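Local coordinates for protein Rho guanyl nucleotide exchange factor (Rom2), putative (Aspergillus fumigatus Af293, PDB 5O51) that probably acts as a guanyl-nucleotide exchange factor for Rho-type GTPases, its C-terminal CNH domain forming a seven-bladed beta-propeller, at residues I264-N269 and F287-H292; N227-H232 and N243-S248. All blocks are in the same frame, centred on the assembly; numbering follows the deposited sequence.

Running from the N terminus, the chain reaches contact 2 first. There 227-232 leads into 230-236, the innermost strand of one propeller blade; the chain then turns back as 239-244, which pairs with it. Contact 2 closes this hairpin, and the chain continues into strand 247-251. After the last strand of that blade, 264-265, it passes through 266-269 to the next blade, and contact 1 closes a second, separate loop when 264-269 packs on strand 287-292. The two loops follow in series. Contact 2 works within one blade and contact 1 between two, and they meet where I264 O accepts the N-H of S248 and W266 NE1 reaches S248 OG.

Contact 1 (I264-N269 and F287-H292); sequences ISWEGN and FIEIRH
Two neighbouring blades of the propeller meet here: the outermost strand of one, 264-265, and the linker after it lie against strand 287-292 of the next, running nearly antiparallel to it. R291 presents one face of its guanidinium to I264, whose CG2 sits over the centre, 3.6 Å from R291 CZ. The same methyl lies over one face of the W266 ring, in the corner between two flat groups inclined 61° to each other. R291 CG comes slantwise to W266 CZ3 at 3.6 Å. W266 turns its CE3 edge to the E289 carboxylate, 3.6 Å from E289 CD. E289 CG is anti to the backbone N (chi1 -168°) and the chain runs out extended, carrying the carboxylate to the loop. There OE2 is held side-on by NE and NH2 of R291, the NE bond being 2.7 Å, while OE1 uses its syn lone pair to accept the backbone N-H of E267 at 2.9 Å. OE1 also accepts from a water that in turn takes the N-H of G268. At the far end, F287 puts the rim atom CZ 3.5 Å from G268 N. I280 and A282 of strand 279-284 touch W266, and I301 of strand 298-303 touches both E267 and F287.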
loop_
_atom_site.group_PDB
_atom_site.type_symbol
_atom_site.label_atom_id
_atom_site.label_comp_id
_atom_site.label_asym_id
_atom_site.label_seq_id
_atom_site.Cartn_x
_atom_site.Cartn_y
_atom_site.Cartn_z
ATOM N N ILE A 264 -15.603 -3.980 -14.549
ATOM C CA ILE A 264 -14.577 -5.051 -14.678
ATOM C C ILE A 264 -14.839 -6.037 -13.578
ATOM O O ILE A 264 -15.042 -5.656 -12.425
ATOM C CB ILE A 264 -13.121 -4.497 -14.514
ATOM C CG1 ILE A 264 -12.760 -3.571 -15.674
ATOM C CG2 ILE A 264 -12.085 -5.597 -14.344
ATOM C CD1 ILE A 264 -11.622 -2.651 -15.381
ATOM N N SER A 265 -14.823 -7.306 -13.935
ATOM C CA SER A 265 -14.770 -8.392 -12.968
ATOM C C SER A 265 -13.392 -9.022 -13.119
ATOM O O SER A 265 -13.066 -9.506 -14.213
ATOM C CB SER A 265 -15.882 -9.450 -13.258
ATOM O OG SER A 265 -17.110 -9.057 -12.598
ATOM N N TRP A 266 -12.620 -9.093 -12.038
ATOM C CA TRP A 266 -11.204 -9.598 -12.141
ATOM C C TRP A 266 -11.178 -11.118 -12.271
ATOM O O TRP A 266 -11.997 -11.839 -11.650
ATOM C CB TRP A 266 -10.382 -9.061 -10.930
ATOM C CG TRP A 266 -10.318 -7.538 -10.917
ATOM C CD1 TRP A 266 -10.991 -6.723 -10.108
ATOM C CD2 TRP A 266 -9.605 -6.700 -11.831
ATOM N NE1 TRP A 266 -10.749 -5.396 -10.431
ATOM C CE2 TRP A 266 -9.899 -5.364 -11.496
ATOM C CE3 TRP A 266 -8.725 -6.957 -12.920
ATOM C CZ2 TRP A 266 -9.347 -4.261 -12.178
ATOM C CZ3 TRP A 266 -8.141 -5.862 -13.600
ATOM C CH2 TRP A 266 -8.466 -4.513 -13.226
ATOM N N GLU A 267 -10.270 -11.618 -13.103
ATOM C CA GLU A 267 -10.052 -13.076 -13.218
ATOM C C GLU A 267 -9.591 -13.738 -11.992
ATOM O O GLU A 267 -10.037 -14.829 -11.739
ATOM C CB GLU A 267 -9.167 -13.450 -14.415
ATOM C CG GLU A 267 -9.779 -12.918 -15.741
ATOM C CD GLU A 267 -9.100 -13.480 -16.970
ATOM O OE1 GLU A 267 -8.291 -14.442 -16.862
ATOM O OE2 GLU A 267 -9.413 -12.992 -18.047
ATOM N N GLY A 268 -8.748 -13.087 -11.193
ATOM C CA GLY A 268 -8.220 -13.682 -9.940
ATOM C C GLY A 268 -8.812 -13.047 -8.689
ATOM O O GLY A 268 -9.931 -12.557 -8.709
ATOM N N ASN A 269 -8.045 -13.077 -7.611
ATOM C CA ASN A 269 -8.379 -12.413 -6.333
ATOM C C ASN A 269 -7.320 -11.366 -5.985
ATOM O O ASN A 269 -6.486 -11.572 -5.133
ATOM C CB ASN A 269 -8.593 -13.475 -5.235
ATOM C CG ASN A 269 -9.871 -14.323 -5.527
ATOM O OD1 ASN A 269 -10.983 -13.815 -5.435
ATOM N ND2 ASN A 269 -9.693 -15.517 -6.046
ATOM N N PHE A 287 -0.727 -13.832 -10.870
ATOM C CA PHE A 287 -0.659 -13.030 -12.118
ATOM C C PHE A 287 -1.024 -11.587 -11.964
ATOM O O PHE A 287 -1.795 -11.190 -11.106
ATOM C CB PHE A 287 -1.553 -13.651 -13.267
ATOM C CG PHE A 287 -3.009 -13.850 -12.907
ATOM C CD1 PHE A 287 -3.453 -15.063 -12.424
ATOM C CD2 PHE A 287 -3.949 -12.887 -13.211
ATOM C CE1 PHE A 287 -4.795 -15.281 -12.153
ATOM C CE2 PHE A 287 -5.282 -13.095 -12.924
ATOM C CZ PHE A 287 -5.694 -14.258 -12.345
ATOM N N ILE A 288 -0.498 -10.783 -12.862
ATOM C CA ILE A 288 -0.904 -9.387 -12.993
ATOM C C ILE A 288 -1.854 -9.276 -14.191
ATOM O O ILE A 288 -1.490 -9.681 -15.287
ATOM C CB ILE A 288 0.274 -8.452 -13.301
ATOM C CG1 ILE A 288 1.399 -8.644 -12.274
ATOM C CG2 ILE A 288 -0.193 -7.015 -13.260
ATOM C CD1 ILE A 288 2.661 -7.904 -12.608
ATOM N N GLU A 289 -3.030 -8.692 -13.966
ATOM C CA GLU A 289 -4.026 -8.441 -15.028
ATOM C C GLU A 289 -4.052 -6.984 -15.376
ATOM O O GLU A 289 -4.357 -6.161 -14.535
ATOM C CB GLU A 289 -5.435 -8.914 -14.607
ATOM C CG GLU A 289 -6.498 -8.974 -15.737
ATOM C CD GLU A 289 -7.853 -9.573 -15.310
ATOM O OE1 GLU A 289 -7.971 -10.274 -14.256
ATOM O OE2 GLU A 289 -8.824 -9.281 -16.020
ATOM N N ILE A 290 -3.836 -6.700 -16.645
ATOM C CA ILE A 290 -3.813 -5.303 -17.155
ATOM C C ILE A 290 -5.021 -4.981 -18.104
ATOM O O ILE A 290 -5.170 -5.631 -19.140
ATOM C CB ILE A 290 -2.482 -5.005 -17.824
ATOM C CG1 ILE A 290 -1.330 -5.340 -16.837
ATOM C CG2 ILE A 290 -2.447 -3.569 -18.341
ATOM C CD1 ILE A 290 0.011 -5.395 -17.573
ATOM N N ARG A 291 -5.890 -4.037 -17.658
ATOM C CA ARG A 291 -7.047 -3.560 -18.440
ATOM C C ARG A 291 -6.917 -2.061 -18.825
ATOM O O ARG A 291 -6.326 -1.245 -18.082
ATOM C CB ARG A 291 -8.374 -3.694 -17.685
ATOM C CG ARG A 291 -8.695 -5.078 -17.077
ATOM C CD ARG A 291 -9.394 -5.976 -18.036
ATOM N NE ARG A 291 -9.886 -7.161 -17.379
ATOM C CZ ARG A 291 -11.167 -7.537 -17.267
ATOM N NH1 ARG A 291 -12.169 -6.811 -17.804
ATOM N NH2 ARG A 291 -11.446 -8.679 -16.596
ATOM N N HIS A 292 -7.571 -1.732 -19.952
ATOM C CA HIS A 292 -7.787 -0.342 -20.438
ATOM C C HIS A 292 -8.872 0.401 -19.660
ATOM O O HIS A 292 -10.006 -0.010 -19.622
ATOM C CB HIS A 292 -8.142 -0.364 -21.916
ATOM C CG HIS A 292 -7.791 0.894 -22.629
ATOM N ND1 HIS A 292 -8.567 2.011 -22.535
ATOM C CD2 HIS A 292 -6.788 1.196 -23.493
ATOM C CE1 HIS A 292 -8.034 2.981 -23.259
ATOM N NE2 HIS A 292 -6.957 2.507 -23.852
HETATM O O HOH W 1 -7.327 -10.467 -11.573
#

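Contact 2 (N227-H232 and N243-S248)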
loop_
_atom_site.group_PDB
_atom_site.type_symbol
_atom_site.label_atom_id
_atom_site.label_comp_id
_atom_site.label_asym_id
_atom_site.label_seq_id
_atom_site.Cartn_x
_atom_site.Cartn_y
_atom_site.Cartn_z
ATOM N N ASN A 227 -19.415 -11.533 1.907
ATOM C CA ASN A 227 -18.484 -10.384 2.097
ATOM C C ASN A 227 -17.695 -9.888 0.893
ATOM O O ASN A 227 -17.681 -10.508 -0.158
ATOM C CB ASN A 227 -17.480 -10.758 3.187
ATOM C CG ASN A 227 -18.151 -10.971 4.517
ATOM O OD1 ASN A 227 -18.000 -12.017 5.136
ATOM N ND2 ASN A 227 -18.931 -9.982 4.948
ATOM N N VAL A 228 -17.015 -8.768 1.091
ATOM C CA VAL A 228 -16.171 -8.167 0.065
ATOM C C VAL A 228 -14.832 -7.731 0.634
ATOM O O VAL A 228 -14.615 -7.567 1.876
ATOM C CB VAL A 228 -16.871 -6.956 -0.631
ATOM C CG1 VAL A 228 -18.080 -7.404 -1.426
ATOM C CG2 VAL A 228 -17.288 -5.887 0.360
ATOM N N LYS A 229 -13.905 -7.507 -0.288
ATOM C CA LYS A 229 -12.632 -6.968 0.127
ATOM C C LYS A 229 -12.410 -5.719 -0.685
ATOM O O LYS A 229 -12.042 -5.823 -1.863
ATOM C CB LYS A 229 -11.520 -7.955 -0.064
ATOM C CG LYS A 229 -11.763 -9.341 0.483
ATOM C CD LYS A 229 -10.449 -10.123 0.456
ATOM C CE LYS A 229 -10.664 -11.608 0.677
ATOM N NZ LYS A 229 -11.241 -11.856 2.029
ATOM N N PRO A 230 -12.688 -4.549 -0.082
ATOM C CA PRO A 230 -12.391 -3.288 -0.707
ATOM C C PRO A 230 -10.915 -3.008 -0.488
ATOM O O PRO A 230 -10.439 -3.019 0.655
ATOM C CB PRO A 230 -13.233 -2.275 0.078
ATOM C CG PRO A 230 -14.072 -3.095 1.015
ATOM C CD PRO A 230 -13.301 -4.328 1.248
ATOM N N ILE A 231 -10.213 -2.737 -1.576
ATOM C CA ILE A 231 -8.751 -2.671 -1.548
ATOM C C ILE A 231 -8.254 -1.263 -1.829
ATOM O O ILE A 231 -7.342 -0.830 -1.184
ATOM C CB ILE A 231 -8.167 -3.626 -2.588
ATOM C CG1 ILE A 231 -8.693 -5.072 -2.406
ATOM C CG2 ILE A 231 -6.676 -3.495 -2.618
ATOM C CD1 ILE A 231 -8.397 -5.718 -1.082
ATOM N N HIS A 232 -8.799 -0.573 -2.822
ATOM C CA HIS A 232 -8.145 0.655 -3.276
ATOM C C HIS A 232 -9.141 1.604 -3.917
ATOM O O HIS A 232 -10.021 1.164 -4.697
ATOM C CB HIS A 232 -6.998 0.320 -4.259
ATOM C CG HIS A 232 -6.328 1.504 -4.865
ATOM N ND1 HIS A 232 -5.481 2.325 -4.148
ATOM C CD2 HIS A 232 -6.381 2.023 -6.119
ATOM C CE1 HIS A 232 -5.044 3.295 -4.930
ATOM N NE2 HIS A 232 -5.580 3.140 -6.128
ATOM N N ASN A 243 -11.943 -0.134 -6.304
ATOM C CA ASN A 243 -11.289 -1.408 -6.646
ATOM C C ASN A 243 -11.403 -2.385 -5.462
ATOM O O ASN A 243 -10.912 -2.130 -4.340
ATOM C CB ASN A 243 -9.812 -1.247 -7.039
ATOM C CG ASN A 243 -9.600 -0.305 -8.216
ATOM O OD1 ASN A 243 -9.835 -0.625 -9.384
ATOM N ND2 ASN A 243 -9.103 0.881 -7.909
ATOM N N TYR A 244 -12.125 -3.461 -5.706
ATOM C CA TYR A 244 -12.281 -4.555 -4.748
ATOM C C TYR A 244 -11.704 -5.861 -5.362
ATOM O O TYR A 244 -11.442 -5.939 -6.590
ATOM C CB TYR A 244 -13.742 -4.785 -4.435
ATOM C CG TYR A 244 -14.685 -3.613 -4.051
ATOM C CD1 TYR A 244 -14.980 -2.629 -4.935
ATOM C CD2 TYR A 244 -15.372 -3.625 -2.838
ATOM C CE1 TYR A 244 -15.856 -1.616 -4.621
ATOM C CE2 TYR A 244 -16.259 -2.613 -2.499
ATOM C CZ TYR A 244 -16.527 -1.621 -3.419
ATOM O OH TYR A 244 -17.432 -0.572 -3.187
ATOM N N SER A 245 -11.495 -6.895 -4.532
ATOM C CA SER A 245 -10.913 -8.127 -5.034
ATOM C C SER A 245 -11.773 -8.717 -6.151
ATOM O O SER A 245 -11.248 -9.386 -7.012
ATOM C CB SER A 245 -10.674 -9.171 -3.939
ATOM O OG SER A 245 -11.932 -9.571 -3.364
ATOM N N ASP A 246 -13.079 -8.455 -6.184
ATOM C CA ASP A 246 -13.929 -9.087 -7.187
ATOM C C ASP A 246 -14.235 -8.245 -8.416
ATOM O O ASP A 246 -14.506 -8.789 -9.494
ATOM C CB ASP A 246 -15.240 -9.582 -6.541
ATOM C CG ASP A 246 -15.027 -10.823 -5.638
ATOM O OD1 ASP A 246 -14.221 -11.731 -5.965
ATOM O OD2 ASP A 246 -15.626 -10.851 -4.562
ATOM N N PHE A 247 -14.183 -6.925 -8.272
ATOM C CA PHE A 247 -14.637 -6.065 -9.320
ATOM C C PHE A 247 -14.143 -4.674 -9.152
ATOM O O PHE A 247 -13.749 -4.301 -8.074
ATOM C CB PHE A 247 -16.180 -6.058 -9.424
ATOM C CG PHE A 247 -16.894 -6.215 -8.103
ATOM C CD1 PHE A 247 -16.824 -5.230 -7.137
ATOM C CD2 PHE A 247 -17.705 -7.334 -7.867
ATOM C CE1 PHE A 247 -17.462 -5.404 -5.903
ATOM C CE2 PHE A 247 -18.379 -7.504 -6.671
ATOM C CZ PHE A 247 -18.256 -6.543 -5.678
ATOM N N SER A 248 -14.182 -3.913 -10.252
ATOM C CA SER A 248 -13.926 -2.490 -10.221
ATOM C C SER A 248 -15.027 -1.746 -10.909
ATOM O O SER A 248 -15.553 -2.229 -11.909
ATOM C CB SER A 248 -12.545 -2.142 -10.825
ATOM O OG SER A 248 -11.529 -2.552 -9.935
HETATM O O HOH W 2 -14.369 -8.315 -3.054
#
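K229 O and S245 N, joined by a 2.9 Å hydrogen bond, lie at the open end of a beta hairpin, the two inner strands of a propeller blade. One water ties the same two residues again: it accepts from K229 N and is hydrogen-bonded to S245 OG at 2.8 Å. P230 and Y244 form a non-hydrogen-bonded antiparallel pair, then the register slips by one: I231 and H232 both give their N-H to N243 O, a classic beta bulge. Beyond it N243 N returns a bond to H232 O at 2.8 Å.

On one face of the sheet, Y244 CB lies 3.3 Å from K229 O. Its CD2 approaches P230 CA at 3.7 Å, and CE2 meets P230 CB and CG. F247 CE1 lies above one face of the ring, offset toward its rim; F198 of the preceding blade and L212 touch Y244 as well.

On the other face, the N243 side chain can be followed outward. Its CB lies 3.4 Å from H232 O. CG is anti to the carbonyl carbon (chi1 -58°), and the amide runs beside the imidazole of H232, planes 18° apart. ND2 sits at the imidazole edge, 3.5 Å from H232 CD2, and makes a weak bond to H232 O, while H232 NE2 is held by E234. At the other tip, S248 OG donates to N243 OD1 at 2.6 Å.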